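Local atomic coordinates of SusD-like protein BACOVA_02651 (Bacteroides ovatus, PDB entry 5E75), a protein that binds polysaccharide at the cell surface and probably captures xyloglucan before its transport into the periplasm for degradation. Residues A[33-38]-A[421-426]; A[40-45]-A[55-60]; A[285-290]-A[441-446]. One frame throughout, in Å; residues are numbered along the deposited sequence.

Interaction 1. Residues A[33-38]-A[421-426]; sequences FDYNQR and NWYDMV
In the buried helical core of this SusD-family protein, two tyrosines, Tyr-35 of the short helix 33-36 and Tyr-423 of helix 421-431, reach out from opposite directions and meet through their hydroxyls. Tyr-35 OH and Tyr-423 OH lie 2.7 Å apart and share a hydrogen bond in which either may be the donor. The backbones stay well apart, with Tyr-35 CA and Tyr-423 CA separated by 14.6 Å, so the contact needs two long, rigid side chains that carry polar ends. Tyr-35 holds CG anti to its own amide nitrogen (chi1 171°), which turns the ring toward Tyr-423, whereas Tyr-423 has CG opposite the carbonyl carbon. The hydroxyl of Tyr-35 comes in at the edge of the Tyr-423 ring, near its plane, 3.6 Å from Tyr-423 CE2. Tyrosine suits both places: the ring fills apolar space, and each buried hydroxyl has the other as a partner. The pair spans residues 388 positions apart in the chain. Around it, Phe-79 of helix 70-95 meets the ring of Tyr-35, Tyr-123 of helix 103-125 meets that of Tyr-423, and Ile-40 and Ile-43 of helix 40-46 touch one tyrosine each.

Interaction 2. Residues A[40-45]-A[55-60]; sequences IVPIGS and WNYPQF. With EDO (1,2-ethanediol), chain E.
Pro-42 is wedged between Tyr-57 and Phe-60, and here the packing is close. Its CB sits over one face of the Phe-60 ring, 4.2 Å from Phe-60's ring centroid and 24° off the ring normal, a CH-pi contact displaced toward the rim. The same Pro-42 CB is 3.8 Å from Tyr-57 CB, while Pro-42 CG comes within 3.9 Å of Tyr-57 CD2. Farther along the Phe-60 ring, Ile-43 CG1 lies 3.8 Å from Phe-60 CE2; with CG1 opposite the carbonyl carbon (chi1 -64°), this branch is the one that reaches the ring. Without the Phe-60 ring, as with an alanine here, Pro-42 CB would probably lose its CH-pi partner and Ile-43 CG1 its contact, opening a gap.

In the N-terminal part of this SusD-family protein, helix 40-46 and the start of helix 58-62 are joined by a short connection holding strand 51-52, and the contact closes this local loop. Proline is tolerated in the first turn of a helix, where a backbone amide proton is not needed. The compact ring of Pro-42 presents CB and CG to the two aromatics, and Pro-58 begins the second helix directly after Tyr-57, whose backbone is in the left-handed region.

Beyond the proline, toward Asn-56, the contact is looser and polar. A 1,2-ethanediol, probably from the crystallisation liquor, lies between the segments. Its O1 donates to Asn-56 O at 2.9 Å and its O2 to Tyr-57 O at 2.8 Å; the diol is also hydrogen-bonded to the backbone N of Ser-53. Tyr-57 O also accepts from Phe-60 N, 3.2 Å away, in the turn that opens the helix. The diol's grip on the first segment is merely van der Waals, its O2 resting 3.6 Å from Pro-42 CB. Tyr-57 itself is partly exposed, its hydroxyl hydrogen-bonded to Arg-38.

Interaction 3. Residues A[285-290]-A[441-446]; sequences SIDMLQ and NNQWRG
Gln-443 crosses the carboxylate of Asp-287 and can be followed atom by atom. Its CB lies 3.5 Å from Asp-287 OD2, and its CG passes the same Asp-287 OD2 at 3.4 Å. The chain runs on extended beyond CG, which carries the amide past the carboxylate, with Gln-443 CD 3.5 Å from Asp-287 OD2 and the two planes 88° apart. At the tip, Gln-443 NE2 donates to Asp-287 OD2 at 2.8 Å in a bent bond (146°), meeting the oxygen on its syn side but somewhat out of the carboxylate plane; NE2 also donates to Ala-48 O. The other tip atom, Gln-443 OE1, accepts from Arg-445 NH2 at 2.9 Å and from Arg-445 NE, both arriving from one face of the amide. Glutamine fits because it is donor and acceptor at once, linking an acid to an arginine, and its amide is fixed against flipping. A water joins the backbones, accepting from Asp-287 N at 3.2 Å and donating to Gln-443 O at 2.9 Å. Ser-285 N-caps helix 286-291 through its OG. This helix touches strand 460-465 through Ile-286 on Phe-462 and helix 404-415 through the salt bridge of Asp-287 to Arg-412.

How the interactions relate
Interactions 1 and 2 lie close together in the buried interior, and interaction 3 sits farther out, partly exposed. Along the chain interaction 2 is nested inside the loop closed by interaction 1, and helix 40-46 bridges the two: Gly-44 O accepts from Trp-422 N at 3.0 Å. Interaction 3 joins other elements but alternates in the chain with interaction 1, and Met-425 CE packs against Gln-443 NE2 at 4.0 Å. Chemistry changes with place. Deep inside, a single hydrogen bond joins two hydroxyls; around the proline, apolar and aromatic carbons pack beside backbone carbonyls that hold a diol; nearer the surface, a charged carboxylate, an amide, an arginine and a water do the joining.

Interaction 1. Residues A[33-38]-A[421-426]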
loop_
_atom_site.group_PDB
_atom_site.type_symbol
_atom_site.label_atom_id
_atom_site.label_comp_id
_atom_site.label_asym_id
_atom_site.label_seq_id
_atom_site.Cartn_x
_atom_site.Cartn_y
_atom_site.Cartn_z
ATOM N N PHE A 33 -4.671 -13.109 -2.493
ATOM C CA PHE A 33 -3.485 -13.925 -2.270
ATOM C C PHE A 33 -2.447 -13.826 -3.404
ATOM O O PHE A 33 -1.249 -13.705 -3.123
ATOM C CB PHE A 33 -3.886 -15.390 -2.022
ATOM C CG PHE A 33 -2.718 -16.284 -1.721
ATOM C CD1 PHE A 33 -2.215 -16.395 -0.430
ATOM C CD2 PHE A 33 -2.123 -17.005 -2.732
ATOM C CE1 PHE A 33 -1.128 -17.205 -0.165
ATOM C CE2 PHE A 33 -1.028 -17.818 -2.465
ATOM C CZ PHE A 33 -0.542 -17.914 -1.182
ATOM N N ASP A 34 -2.864 -13.864 -4.666
ATOM C CA ASP A 34 -1.897 -13.884 -5.765
ATOM C C ASP A 34 -1.102 -12.587 -5.804
ATOM O O ASP A 34 0.014 -12.566 -6.297
ATOM C CB ASP A 34 -2.540 -14.107 -7.146
ATOM C CG ASP A 34 -2.954 -15.536 -7.389
ATOM O OD1 ASP A 34 -2.700 -16.393 -6.519
ATOM O OD2 ASP A 34 -3.527 -15.791 -8.477
ATOM N N TYR A 35 -1.697 -11.497 -5.323
ATOM C CA TYR A 35 -0.998 -10.210 -5.243
ATOM C C TYR A 35 -0.105 -10.150 -4.011
ATOM O O TYR A 35 1.084 -9.847 -4.127
ATOM C CB TYR A 35 -2.031 -9.083 -5.221
ATOM C CG TYR A 35 -1.515 -7.684 -4.924
ATOM C CD1 TYR A 35 -0.544 -7.090 -5.721
ATOM C CD2 TYR A 35 -2.040 -6.940 -3.871
ATOM C CE1 TYR A 35 -0.104 -5.798 -5.466
ATOM C CE2 TYR A 35 -1.589 -5.653 -3.609
ATOM C CZ TYR A 35 -0.630 -5.093 -4.415
ATOM O OH TYR A 35 -0.168 -3.803 -4.184
ATOM N N ASN A 36 -0.664 -10.461 -2.849
ATOM C CA ASN A 36 0.094 -10.400 -1.607
ATOM C C ASN A 36 1.266 -11.359 -1.567
ATOM O O ASN A 36 2.250 -11.089 -0.887
ATOM C CB ASN A 36 -0.816 -10.645 -0.394
ATOM C CG ASN A 36 -0.161 -10.252 0.901
ATOM O OD1 ASN A 36 -0.104 -9.052 1.228
ATOM N ND2 ASN A 36 0.367 -11.227 1.641
ATOM N N GLN A 37 1.202 -12.461 -2.303
ATOM C CA GLN A 37 2.215 -13.487 -2.115
ATOM C C GLN A 37 3.578 -13.083 -2.655
ATOM O O GLN A 37 4.585 -13.699 -2.310
ATOM C CB GLN A 37 1.781 -14.822 -2.721
ATOM C CG GLN A 37 1.783 -14.890 -4.225
ATOM C CD GLN A 37 1.752 -16.318 -4.734
ATOM O OE1 GLN A 37 0.718 -16.813 -5.175
ATOM N NE2 GLN A 37 2.891 -16.988 -4.661
ATOM N N ARG A 38 3.627 -12.069 -3.506
ATOM C CA ARG A 38 4.901 -11.669 -4.087
ATOM C C ARG A 38 4.923 -10.225 -4.569
ATOM O O ARG A 38 5.679 -9.413 -4.029
ATOM C CB ARG A 38 5.256 -12.613 -5.243
ATOM C CG ARG A 38 6.686 -12.486 -5.762
ATOM C CD ARG A 38 7.184 -13.829 -6.302
ATOM N NE ARG A 38 7.377 -14.813 -5.236
ATOM C CZ ARG A 38 8.499 -14.964 -4.532
ATOM N NH1 ARG A 38 9.557 -14.195 -4.766
ATOM N NH2 ARG A 38 8.562 -15.893 -3.584
ATOM N N ASN A 421 3.212 3.569 -1.264
ATOM C CA ASN A 421 3.819 4.801 -1.731
ATOM C C ASN A 421 3.876 4.900 -3.244
ATOM O O ASN A 421 3.718 5.988 -3.776
ATOM C CB ASN A 421 5.212 5.013 -1.118
ATOM C CG ASN A 421 5.167 5.444 0.338
ATOM O OD1 ASN A 421 4.180 6.017 0.813
ATOM N ND2 ASN A 421 6.249 5.183 1.044
ATOM N N TRP A 422 4.081 3.797 -3.957
ATOM C CA TRP A 422 4.190 3.906 -5.412
ATOM C C TRP A 422 2.882 4.396 -6.026
ATOM O O TRP A 422 2.879 5.211 -6.943
ATOM C CB TRP A 422 4.625 2.605 -6.082
ATOM C CG TRP A 422 4.608 2.759 -7.588
ATOM C CD1 TRP A 422 3.871 2.039 -8.484
ATOM C CD2 TRP A 422 5.350 3.719 -8.360
ATOM N NE1 TRP A 422 4.102 2.487 -9.770
ATOM C CE2 TRP A 422 5.008 3.519 -9.714
ATOM C CE3 TRP A 422 6.261 4.729 -8.038
ATOM C CZ2 TRP A 422 5.539 4.302 -10.730
ATOM C CZ3 TRP A 422 6.782 5.501 -9.043
ATOM C CH2 TRP A 422 6.439 5.273 -10.378
ATOM N N TYR A 423 1.761 3.873 -5.538
ATOM C CA TYR A 423 0.466 4.258 -6.094
ATOM C C TYR A 423 0.228 5.749 -5.924
ATOM O O TYR A 423 -0.316 6.400 -6.819
ATOM C CB TYR A 423 -0.661 3.442 -5.438
ATOM C CG TYR A 423 -0.510 1.943 -5.630
ATOM C CD1 TYR A 423 -0.782 1.384 -6.857
ATOM C CD2 TYR A 423 -0.167 1.087 -4.583
ATOM C CE1 TYR A 423 -0.682 0.025 -7.064
ATOM C CE2 TYR A 423 -0.012 -0.278 -4.794
ATOM C CZ TYR A 423 -0.288 -0.788 -6.041
ATOM O OH TYR A 423 -0.216 -2.138 -6.337
ATOM N N ASP A 424 0.636 6.296 -4.783
ATOM C CA ASP A 424 0.530 7.729 -4.552
ATOM C C ASP A 424 1.439 8.506 -5.511
ATOM O O ASP A 424 1.055 9.566 -5.999
ATOM C CB ASP A 424 0.897 8.087 -3.119
ATOM C CG ASP A 424 -0.066 7.551 -2.114
ATOM O OD1 ASP A 424 -1.190 7.213 -2.497
ATOM O OD2 ASP A 424 0.323 7.519 -0.925
ATOM N N MET A 425 2.633 7.991 -5.785
ATOM C CA MET A 425 3.547 8.649 -6.713
ATOM C C MET A 425 2.993 8.663 -8.142
ATOM O O MET A 425 3.194 9.645 -8.856
ATOM C CB MET A 425 4.937 8.019 -6.672
ATOM C CG MET A 425 5.681 8.352 -5.415
ATOM S SD MET A 425 7.237 7.481 -5.306
ATOM C CE MET A 425 7.876 8.158 -3.767
ATOM N N VAL A 426 2.300 7.605 -8.566
ATOM C CA VAL A 426 1.679 7.611 -9.891
ATOM C C VAL A 426 0.580 8.673 -9.963
ATOM O O VAL A 426 0.480 9.407 -10.958
ATOM C CB VAL A 426 1.135 6.216 -10.282
ATOM C CG1 VAL A 426 0.413 6.275 -11.608
ATOM C CG2 VAL A 426 2.288 5.213 -10.334
#

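Interaction 2. Residues A[40-45]-A[55-60]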
loop_
_atom_site.group_PDB
_atom_site.type_symbol
_atom_site.label_atom_id
_atom_site.label_comp_id
_atom_site.label_asym_id
_atom_site.label_seq_id
_atom_site.Cartn_x
_atom_site.Cartn_y
_atom_site.Cartn_z
ATOM N N ILE A 40 3.145 -7.528 -4.466
ATOM C CA ILE A 40 2.830 -6.383 -3.627
ATOM C C ILE A 40 4.109 -5.647 -3.208
ATOM O O ILE A 40 4.123 -4.407 -3.146
ATOM C CB ILE A 40 1.988 -6.823 -2.413
ATOM C CG1 ILE A 40 1.507 -5.608 -1.625
ATOM C CG2 ILE A 40 2.765 -7.798 -1.514
ATOM C CD1 ILE A 40 0.413 -5.942 -0.580
ATOM N N VAL A 41 5.186 -6.387 -2.954
ATOM C CA VAL A 41 6.423 -5.787 -2.440
ATOM C C VAL A 41 7.147 -4.924 -3.495
ATOM O O VAL A 41 7.366 -3.742 -3.263
ATOM C CB VAL A 41 7.335 -6.877 -1.835
ATOM C CG1 VAL A 41 8.693 -6.319 -1.405
ATOM C CG2 VAL A 41 6.642 -7.554 -0.656
ATOM N N PRO A 42 7.499 -5.502 -4.660
ATOM C CA PRO A 42 8.193 -4.660 -5.646
ATOM C C PRO A 42 7.300 -3.592 -6.266
ATOM O O PRO A 42 7.798 -2.522 -6.585
ATOM C CB PRO A 42 8.656 -5.666 -6.707
ATOM C CG PRO A 42 7.747 -6.854 -6.523
ATOM C CD PRO A 42 7.525 -6.925 -5.049
ATOM N N ILE A 43 6.011 -3.842 -6.436
ATOM C CA ILE A 43 5.161 -2.846 -7.075
ATOM C C ILE A 43 4.793 -1.720 -6.110
ATOM O O ILE A 43 4.947 -0.541 -6.434
ATOM C CB ILE A 43 3.895 -3.482 -7.675
ATOM C CG1 ILE A 43 4.282 -4.455 -8.802
ATOM C CG2 ILE A 43 2.978 -2.402 -8.210
ATOM C CD1 ILE A 43 3.090 -5.216 -9.397
ATOM N N GLY A 44 4.323 -2.052 -4.916
ATOM C CA GLY A 44 3.828 -1.024 -4.013
ATOM C C GLY A 44 4.915 -0.233 -3.296
ATOM O O GLY A 44 4.783 0.983 -3.086
ATOM N N SER A 45 5.985 -0.930 -2.896
ATOM C CA SER A 45 7.082 -0.329 -2.128
ATOM C C SER A 45 8.383 -0.170 -2.920
ATOM O O SER A 45 9.001 0.895 -2.897
ATOM C CB SER A 45 7.349 -1.106 -0.832
ATOM O OG SER A 45 6.457 -0.704 0.190
ATOM N N TRP A 55 19.469 -7.945 -6.002
ATOM C CA TRP A 55 19.151 -9.289 -6.486
ATOM C C TRP A 55 17.661 -9.595 -6.558
ATOM O O TRP A 55 17.254 -10.479 -7.307
ATOM C CB TRP A 55 19.875 -10.338 -5.646
ATOM C CG TRP A 55 21.364 -10.122 -5.654
ATOM C CD1 TRP A 55 22.204 -10.261 -6.716
ATOM C CD2 TRP A 55 22.169 -9.699 -4.556
ATOM N NE1 TRP A 55 23.492 -9.958 -6.346
ATOM C CE2 TRP A 55 23.498 -9.610 -5.022
ATOM C CE3 TRP A 55 21.897 -9.383 -3.220
ATOM C CZ2 TRP A 55 24.553 -9.226 -4.199
ATOM C CZ3 TRP A 55 22.945 -9.000 -2.404
ATOM C CH2 TRP A 55 24.258 -8.924 -2.897
ATOM N N ASN A 56 16.853 -8.870 -5.796
ATOM C CA ASN A 56 15.418 -9.117 -5.781
ATOM C C ASN A 56 14.635 -7.955 -6.372
ATOM O O ASN A 56 14.425 -6.928 -5.715
ATOM C CB ASN A 56 14.946 -9.443 -4.366
ATOM C CG ASN A 56 15.466 -10.782 -3.888
ATOM O OD1 ASN A 56 16.155 -10.870 -2.875
ATOM N ND2 ASN A 56 15.152 -11.829 -4.631
ATOM N N TYR A 57 14.248 -8.142 -7.635
ATOM C CA TYR A 57 13.418 -7.202 -8.400
ATOM C C TYR A 57 13.942 -5.768 -8.469
ATOM O O TYR A 57 13.166 -4.820 -8.386
ATOM C CB TYR A 57 11.981 -7.213 -7.864
ATOM C CG TYR A 57 11.482 -8.610 -7.612
ATOM C CD1 TYR A 57 11.576 -9.587 -8.601
ATOM C CD2 TYR A 57 10.967 -8.970 -6.378
ATOM C CE1 TYR A 57 11.134 -10.882 -8.369
ATOM C CE2 TYR A 57 10.522 -10.261 -6.140
ATOM C CZ TYR A 57 10.616 -11.206 -7.142
ATOM O OH TYR A 57 10.180 -12.493 -6.919
ATOM N N PRO A 58 15.256 -5.589 -8.669
ATOM C CA PRO A 58 15.764 -4.211 -8.717
ATOM C C PRO A 58 15.182 -3.415 -9.881
ATOM O O PRO A 58 15.124 -2.180 -9.832
ATOM C CB PRO A 58 17.271 -4.403 -8.903
ATOM C CG PRO A 58 17.410 -5.732 -9.527
ATOM C CD PRO A 58 16.343 -6.571 -8.892
ATOM N N GLN A 59 14.761 -4.125 -10.921
ATOM C CA GLN A 59 14.235 -3.467 -12.108
ATOM C C GLN A 59 13.003 -2.612 -11.811
ATOM O O GLN A 59 12.736 -1.660 -12.532
ATOM C CB GLN A 59 13.915 -4.473 -13.223
ATOM C CG GLN A 59 12.896 -5.544 -12.862
ATOM C CD GLN A 59 13.503 -6.777 -12.213
ATOM O OE1 GLN A 59 14.639 -6.757 -11.744
ATOM N NE2 GLN A 59 12.740 -7.866 -12.194
ATOM N N PHE A 60 12.251 -2.956 -10.772
ATOM C CA PHE A 60 11.103 -2.148 -10.396
ATOM C C PHE A 60 11.512 -0.793 -9.846
ATOM O O PHE A 60 10.819 0.211 -10.043
ATOM C CB PHE A 60 10.187 -2.901 -9.419
ATOM C CG PHE A 60 9.332 -3.903 -10.101
ATOM C CD1 PHE A 60 9.841 -5.140 -10.430
ATOM C CD2 PHE A 60 8.033 -3.583 -10.497
ATOM C CE1 PHE A 60 9.071 -6.053 -11.106
ATOM C CE2 PHE A 60 7.260 -4.498 -11.173
ATOM C CZ PHE A 60 7.774 -5.724 -11.476
HETATM C C1 EDO E . 13.498 -3.778 -4.565
HETATM O O1 EDO E . 14.719 -4.107 -5.294
HETATM C C2 EDO E . 12.231 -4.496 -5.054
HETATM O O2 EDO E . 11.680 -3.842 -6.191
#

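Interaction 3. Residues A[285-290]-A[441-446]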
loop_
_atom_site.group_PDB
_atom_site.type_symbol
_atom_site.label_atom_id
_atom_site.label_comp_id
_atom_site.label_asym_id
_atom_site.label_seq_id
_atom_site.Cartn_x
_atom_site.Cartn_y
_atom_site.Cartn_z
ATOM N N SER A 285 16.143 2.303 1.255
ATOM C CA SER A 285 17.011 3.015 0.343
ATOM C C SER A 285 17.634 4.216 1.024
ATOM O O SER A 285 17.145 4.719 2.023
ATOM C CB SER A 285 16.265 3.452 -0.904
ATOM O OG SER A 285 15.304 4.443 -0.599
ATOM N N ILE A 286 18.753 4.681 0.475
ATOM C CA ILE A 286 19.383 5.884 0.988
ATOM C C ILE A 286 18.373 7.045 0.961
ATOM O O ILE A 286 18.199 7.753 1.955
ATOM C CB ILE A 286 20.633 6.186 0.173
ATOM C CG1 ILE A 286 21.678 5.079 0.352
ATOM C CG2 ILE A 286 21.229 7.543 0.597
ATOM C CD1 ILE A 286 22.905 5.211 -0.582
ATOM N N ASP A 287 17.698 7.215 -0.176
ATOM C CA ASP A 287 16.670 8.237 -0.347
ATOM C C ASP A 287 15.560 8.111 0.704
ATOM O O ASP A 287 15.212 9.089 1.375
ATOM C CB ASP A 287 16.151 8.129 -1.796
ATOM C CG ASP A 287 14.740 8.683 -2.007
ATOM O OD1 ASP A 287 14.448 9.827 -1.616
ATOM O OD2 ASP A 287 13.931 7.940 -2.601
ATOM N N MET A 288 15.002 6.916 0.866
ATOM C CA MET A 288 13.940 6.711 1.847
ATOM C C MET A 288 14.401 7.034 3.269
ATOM O O MET A 288 13.717 7.735 4.027
ATOM C CB MET A 288 13.464 5.275 1.781
ATOM C CG MET A 288 12.334 4.960 2.753
ATOM S SD MET A 288 10.791 5.798 2.304
ATOM C CE MET A 288 10.454 6.785 3.757
ATOM N N LEU A 289 15.589 6.548 3.637
ATOM C CA LEU A 289 16.104 6.804 4.977
ATOM C C LEU A 289 16.275 8.299 5.228
ATOM O O LEU A 289 16.047 8.779 6.340
ATOM C CB LEU A 289 17.413 6.053 5.230
ATOM C CG LEU A 289 17.254 4.547 5.380
ATOM C CD1 LEU A 289 18.620 3.880 5.269
ATOM C CD2 LEU A 289 16.577 4.189 6.686
ATOM N N GLN A 290 16.655 9.045 4.200
ATOM C CA GLN A 290 16.838 10.483 4.362
ATOM C C GLN A 290 15.522 11.228 4.516
ATOM O O GLN A 290 15.502 12.396 4.900
ATOM C CB GLN A 290 17.621 11.057 3.180
ATOM C CG GLN A 290 19.071 10.637 3.173
ATOM C CD GLN A 290 19.781 10.982 1.876
ATOM O OE1 GLN A 290 19.145 11.183 0.838
ATOM N NE2 GLN A 290 21.113 11.013 1.925
ATOM N N ASN A 441 14.016 11.032 -10.787
ATOM C CA ASN A 441 15.403 11.064 -11.232
ATOM C C ASN A 441 16.362 11.590 -10.185
ATOM O O ASN A 441 17.573 11.474 -10.359
ATOM C CB ASN A 441 15.520 11.895 -12.511
ATOM C CG ASN A 441 15.058 11.129 -13.740
ATOM O OD1 ASN A 441 15.551 10.047 -14.019
ATOM N ND2 ASN A 441 14.082 11.673 -14.452
ATOM N N ASN A 442 15.840 12.158 -9.115
ATOM C CA ASN A 442 16.663 12.640 -8.021
ATOM C C ASN A 442 16.595 11.792 -6.769
ATOM O O ASN A 442 17.067 12.206 -5.719
ATOM C CB ASN A 442 16.330 14.104 -7.729
ATOM C CG ASN A 442 17.051 15.047 -8.675
ATOM O OD1 ASN A 442 18.241 15.310 -8.505
ATOM N ND2 ASN A 442 16.359 15.510 -9.704
ATOM N N GLN A 443 16.081 10.571 -6.903
ATOM C CA GLN A 443 15.976 9.645 -5.775
ATOM C C GLN A 443 17.194 8.730 -5.642
ATOM O O GLN A 443 17.257 7.912 -4.746
ATOM C CB GLN A 443 14.705 8.804 -5.897
ATOM C CG GLN A 443 13.441 9.545 -5.528
ATOM C CD GLN A 443 12.227 8.650 -5.626
ATOM O OE1 GLN A 443 11.664 8.459 -6.701
ATOM N NE2 GLN A 443 11.828 8.071 -4.504
ATOM N N TRP A 444 18.149 8.860 -6.555
ATOM C CA TRP A 444 19.362 8.026 -6.539
ATOM C C TRP A 444 18.992 6.546 -6.542
ATOM O O TRP A 444 19.554 5.740 -5.799
ATOM C CB TRP A 444 20.255 8.343 -5.331
ATOM C CG TRP A 444 20.910 9.705 -5.363
ATOM C CD1 TRP A 444 20.289 10.912 -5.458
ATOM C CD2 TRP A 444 22.314 9.980 -5.267
ATOM N NE1 TRP A 444 21.220 11.928 -5.428
ATOM C CE2 TRP A 444 22.467 11.378 -5.318
ATOM C CE3 TRP A 444 23.454 9.179 -5.150
ATOM C CZ2 TRP A 444 23.718 11.993 -5.250
ATOM C CZ3 TRP A 444 24.699 9.799 -5.084
ATOM C CH2 TRP A 444 24.814 11.186 -5.137
ATOM N N ARG A 445 18.024 6.201 -7.374
ATOM C CA ARG A 445 17.537 4.834 -7.430
ATOM C C ARG A 445 18.636 3.873 -7.876
ATOM O O ARG A 445 19.329 4.114 -8.861
ATOM C CB ARG A 445 16.335 4.745 -8.372
ATOM C CG ARG A 445 15.074 5.361 -7.801
ATOM C CD ARG A 445 14.089 5.738 -8.891
ATOM N NE ARG A 445 12.804 6.182 -8.333
ATOM C CZ ARG A 445 11.789 5.371 -8.019
ATOM N NH1 ARG A 445 11.887 4.066 -8.236
ATOM N NH2 ARG A 445 10.668 5.889 -7.532
ATOM N N GLY A 446 18.789 2.788 -7.126
ATOM C CA GLY A 446 19.800 1.783 -7.431
ATOM C C GLY A 446 21.137 2.022 -6.753
ATOM O O GLY A 446 21.974 1.119 -6.737
HETATM O O HOH W 1 18.242 5.769 -2.980
#